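Local coordinates for protein ATP-dependent DNA ligase (Mycobacterium tuberculosis, PDB 6NHX) that joins breaks in double-stranded DNA during non-homologous end joining with Ku, using ATP to seal the nicks between 3'-hydroxyl and 5'-phosphate ends, at residues A[58-63]-A[102-107]. The protein carries 1 engineered substitution. Sequence-based numbering, arbitrary orientation.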
ATOM      1  N   ALA A  58      -5.025 -13.350  13.743  1.00 36.62           N
ATOM      2  CA  ALA A  58      -6.291 -13.965  13.366  1.00 40.57           C
ATOM      3  C   ALA A  58      -6.850 -13.405  12.065  1.00 35.51           C
ATOM      4  O   ALA A  58      -7.710 -14.044  11.452  1.00 41.22           O
ATOM      5  CB  ALA A  58      -7.314 -13.822  14.495  1.00 40.33           C
ATOM      6  N   GLU A  59      -6.375 -12.244  11.622  1.00 30.35           N
ATOM      7  CA  GLU A  59      -6.887 -11.656  10.391  1.00 30.94           C
ATOM      8  C   GLU A  59      -6.307 -12.291   9.133  1.00 33.38           C
ATOM      9  O   GLU A  59      -6.815 -12.026   8.037  1.00 28.75           O
ATOM     10  CB  GLU A  59      -6.646 -10.143  10.372  1.00 33.20           C
ATOM     11  CG  GLU A  59      -7.331  -9.380  11.498  1.00 36.60           C
ATOM     12  CD  GLU A  59      -7.059  -7.886  11.445  1.00 46.18           C
ATOM     13  OE1 GLU A  59      -6.183  -7.463  10.661  1.00 51.96           O
ATOM     14  OE2 GLU A  59      -7.720  -7.131  12.189  1.00 52.44           O
ATOM     15  N   TYR A  60      -5.275 -13.123   9.249  1.00 30.24           N
ATOM     16  CA  TYR A  60      -4.597 -13.702   8.089  1.00 32.09           C
ATOM     17  C   TYR A  60      -4.405 -15.199   8.270  1.00 37.05           C
ATOM     18  O   TYR A  60      -3.279 -15.670   8.480  1.00 40.12           O
ATOM     19  CB  TYR A  60      -3.250 -13.026   7.836  1.00 28.02           C
ATOM     20  CG  TYR A  60      -3.322 -11.541   7.600  1.00 26.49           C
ATOM     21  CD1 TYR A  60      -3.407 -11.034   6.311  1.00 31.41           C
ATOM     22  CD2 TYR A  60      -3.299 -10.643   8.662  1.00 24.92           C
ATOM     23  CE1 TYR A  60      -3.462  -9.676   6.081  1.00 27.57           C
ATOM     24  CE2 TYR A  60      -3.351  -9.277   8.440  1.00 24.01           C
ATOM     25  CZ  TYR A  60      -3.438  -8.804   7.144  1.00 24.48           C
ATOM     26  OH  TYR A  60      -3.490  -7.450   6.904  1.00 27.00           O
ATOM     27  N   PRO A  61      -5.484 -15.984   8.172  1.00 36.06           N
ATOM     28  CA  PRO A  61      -5.324 -17.446   8.191  1.00 39.98           C
ATOM     29  C   PRO A  61      -4.574 -17.984   6.987  1.00 38.89           C
ATOM     30  O   PRO A  61      -4.004 -19.078   7.073  1.00 46.45           O
ATOM     31  CB  PRO A  61      -6.771 -17.956   8.221  1.00 38.43           C
ATOM     32  CG  PRO A  61      -7.546 -16.870   7.550  1.00 34.72           C
ATOM     33  CD  PRO A  61      -6.892 -15.589   7.991  1.00 31.60           C
ATOM     34  N   GLN A  62      -4.561 -17.249   5.869  1.00 39.99           N
ATOM     35  CA  GLN A  62      -3.777 -17.662   4.710  1.00 44.04           C
ATOM     36  C   GLN A  62      -2.303 -17.806   5.058  1.00 44.24           C
ATOM     37  O   GLN A  62      -1.605 -18.644   4.475  1.00 54.27           O
ATOM     38  CB  GLN A  62      -3.928 -16.637   3.586  1.00 45.36           C
ATOM     39  CG  GLN A  62      -5.330 -16.500   3.013  1.00 50.05           C
ATOM     40  CD  GLN A  62      -6.112 -15.379   3.665  1.00 53.10           C
ATOM     41  OE1 GLN A  62      -5.715 -14.849   4.707  1.00 46.36           O
ATOM     42  NE2 GLN A  62      -7.229 -15.002   3.051  1.00 55.20           N
ATOM     43  N   LEU A  63      -1.813 -17.006   6.001  1.00 36.52           N
ATOM     44  CA  LEU A  63      -0.397 -16.954   6.328  1.00 33.41           C
ATOM     45  C   LEU A  63      -0.010 -17.899   7.454  1.00 36.45           C
ATOM     46  O   LEU A  63       1.121 -17.822   7.946  1.00 32.26           O
ATOM     47  CB  LEU A  63       0.007 -15.519   6.680  1.00 29.94           C
ATOM     48  CG  LEU A  63      -0.288 -14.470   5.605  1.00 30.60           C
ATOM     49  CD1 LEU A  63       0.298 -13.134   6.015  1.00 26.61           C
ATOM     50  CD2 LEU A  63       0.257 -14.911   4.257  1.00 26.21           C
ATOM     51  N   THR A 102     -10.015 -15.089  -1.435  1.00 21.35           N
ATOM     52  CA  THR A 102      -8.923 -14.349  -2.055  1.00 19.11           C
ATOM     53  C   THR A 102      -7.585 -14.863  -1.547  1.00 18.08           C
ATOM     54  O   THR A 102      -7.374 -14.986  -0.338  1.00 22.29           O
ATOM     55  CB  THR A 102      -9.058 -12.869  -1.719  1.00 19.50           C
ATOM     56  OG1 THR A 102     -10.361 -12.419  -2.089  1.00 23.48           O
ATOM     57  CG2 THR A 102      -8.028 -12.058  -2.484  1.00 19.07           C
ATOM     58  N   ARG A 103      -6.670 -15.129  -2.472  1.00 22.65           N
ATOM     59  CA  ARG A 103      -5.331 -15.566  -2.102  1.00 20.29           C
ATOM     60  C   ARG A 103      -4.500 -14.379  -1.622  1.00 17.76           C
ATOM     61  O   ARG A 103      -4.458 -13.337  -2.278  1.00 17.74           O
ATOM     62  CB  ARG A 103      -4.656 -16.246  -3.296  1.00 22.11           C
ATOM     63  CG  ARG A 103      -5.543 -17.282  -3.979  1.00 40.33           C
ATOM     64  CD  ARG A 103      -4.949 -17.784  -5.293  1.00 51.24           C
ATOM     65  NE  ARG A 103      -3.619 -18.365  -5.127  1.00 55.16           N
ATOM     66  CZ  ARG A 103      -3.374 -19.553  -4.580  1.00 53.30           C
ATOM     67  NH1 ARG A 103      -4.374 -20.310  -4.137  1.00 50.26           N
ATOM     68  NH2 ARG A 103      -2.124 -19.990  -4.479  1.00 40.10           N
ATOM     69  N   VAL A 104      -3.869 -14.531  -0.460  1.00 16.56           N
ATOM     70  CA  VAL A 104      -2.981 -13.531   0.122  1.00 18.23           C
ATOM     71  C   VAL A 104      -1.582 -14.127   0.214  1.00 17.52           C
ATOM     72  O   VAL A 104      -1.421 -15.273   0.653  1.00 20.66           O
ATOM     73  CB  VAL A 104      -3.481 -13.104   1.513  1.00 17.87           C
ATOM     74  CG1 VAL A 104      -2.472 -12.183   2.207  1.00 23.34           C
ATOM     75  CG2 VAL A 104      -4.855 -12.440   1.402  1.00 19.60           C
ATOM     76  N   GLU A 105      -0.578 -13.359  -0.199  1.00 17.24           N
ATOM     77  CA  GLU A 105       0.823 -13.736  -0.076  1.00 18.06           C
ATOM     78  C   GLU A 105       1.521 -12.794   0.893  1.00 16.04           C
ATOM     79  O   GLU A 105       1.107 -11.650   1.087  1.00 16.51           O
ATOM     80  CB  GLU A 105       1.528 -13.629  -1.430  1.00 16.86           C
ATOM     81  CG  GLU A 105       0.947 -14.557  -2.475  1.00 19.74           C
ATOM     82  CD  GLU A 105       1.816 -14.748  -3.701  1.00 21.19           C
ATOM     83  OE1 GLU A 105       3.043 -14.583  -3.618  1.00 18.62           O
ATOM     84  OE2 GLU A 105       1.260 -15.111  -4.760  1.00 26.52           O
ATOM     85  N   PHE A 106       2.616 -13.271   1.467  1.00 17.37           N
ATOM     86  CA  PHE A 106       3.532 -12.421   2.211  1.00 16.11           C
ATOM     87  C   PHE A 106       4.816 -12.300   1.406  1.00 15.60           C
ATOM     88  O   PHE A 106       5.446 -13.311   1.082  1.00 17.99           O
ATOM     89  CB  PHE A 106       3.803 -12.990   3.599  1.00 15.18           C
ATOM     90  CG  PHE A 106       4.805 -12.189   4.392  1.00 14.89           C
ATOM     91  CD1 PHE A 106       4.523 -10.892   4.817  1.00 16.52           C
ATOM     92  CD2 PHE A 106       6.044 -12.724   4.696  1.00 19.43           C
ATOM     93  CE1 PHE A 106       5.450 -10.171   5.547  1.00 14.03           C
ATOM     94  CE2 PHE A 106       6.980 -11.990   5.420  1.00 18.40           C
ATOM     95  CZ  PHE A 106       6.683 -10.737   5.846  1.00 17.83           C
ATOM     96  N   TRP A 107       5.172 -11.069   1.035  1.00 14.38           N
ATOM     97  CA  TRP A 107       6.424 -10.797   0.340  1.00 13.50           C
ATOM     98  C   TRP A 107       7.378 -10.177   1.350  1.00 13.54           C
ATOM     99  O   TRP A 107       7.183  -9.031   1.776  1.00 15.87           O
ATOM    100  CB  TRP A 107       6.212  -9.868  -0.856  1.00 14.53           C
ATOM    101  CG  TRP A 107       5.525 -10.557  -2.032  1.00 16.45           C
ATOM    102  CD1 TRP A 107       4.945 -11.795  -2.032  1.00 19.26           C
ATOM    103  CD2 TRP A 107       5.351 -10.038  -3.364  1.00 12.25           C
ATOM    104  NE1 TRP A 107       4.429 -12.083  -3.281  1.00 16.25           N
ATOM    105  CE2 TRP A 107       4.670 -11.021  -4.113  1.00 13.05           C
ATOM    106  CE3 TRP A 107       5.710  -8.847  -3.995  1.00 11.49           C
ATOM    107  CZ2 TRP A 107       4.341 -10.843  -5.454  1.00 13.48           C
ATOM    108  CZ3 TRP A 107       5.376  -8.676  -5.339  1.00 13.02           C
ATOM    109  CH2 TRP A 107       4.692  -9.661  -6.047  1.00 12.39           C
TER
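V104 presents its two methyl groups to different neighbours on segment 58-63. CG2 lies against the amide end of Q62, 3.9 Å from Q62 CD, and the two side chains cross at about a right angle. CG1 stands anti to the backbone N (chi1 173°), where it meets the edge of the Y60 ring, 4.4 Å from CD1, and lies equally far from L63 CD2. A branched, apolar residue suits this buried place, since its two methyls can pack against different partners. Q62 bends at chi2 (95°), and its NE2 gives a weak, bent hydrogen bond (137°) to T102 O, 3.4 Å away; glutamine, partly exposed here, thus packs its chain on valine while its polar end reaches a backbone carbonyl. L63 uses one branch: CD2 rests over the backbone near F106 N and touches F106 CB at 4.1 Å. Behind these residues, a backbone hydrogen bond runs from L63 N to Y60 O, and T102 OG1 hydrogen-bonds to G99 N. The contact packs the loop with 3-10 turns linking strands 45-50 and 74-82 onto segment 102-107, which runs into strand 105-114, a partner of strand 74-82; Y60 and L63 also touch L37 of strand 35-42, and F106 touches V39.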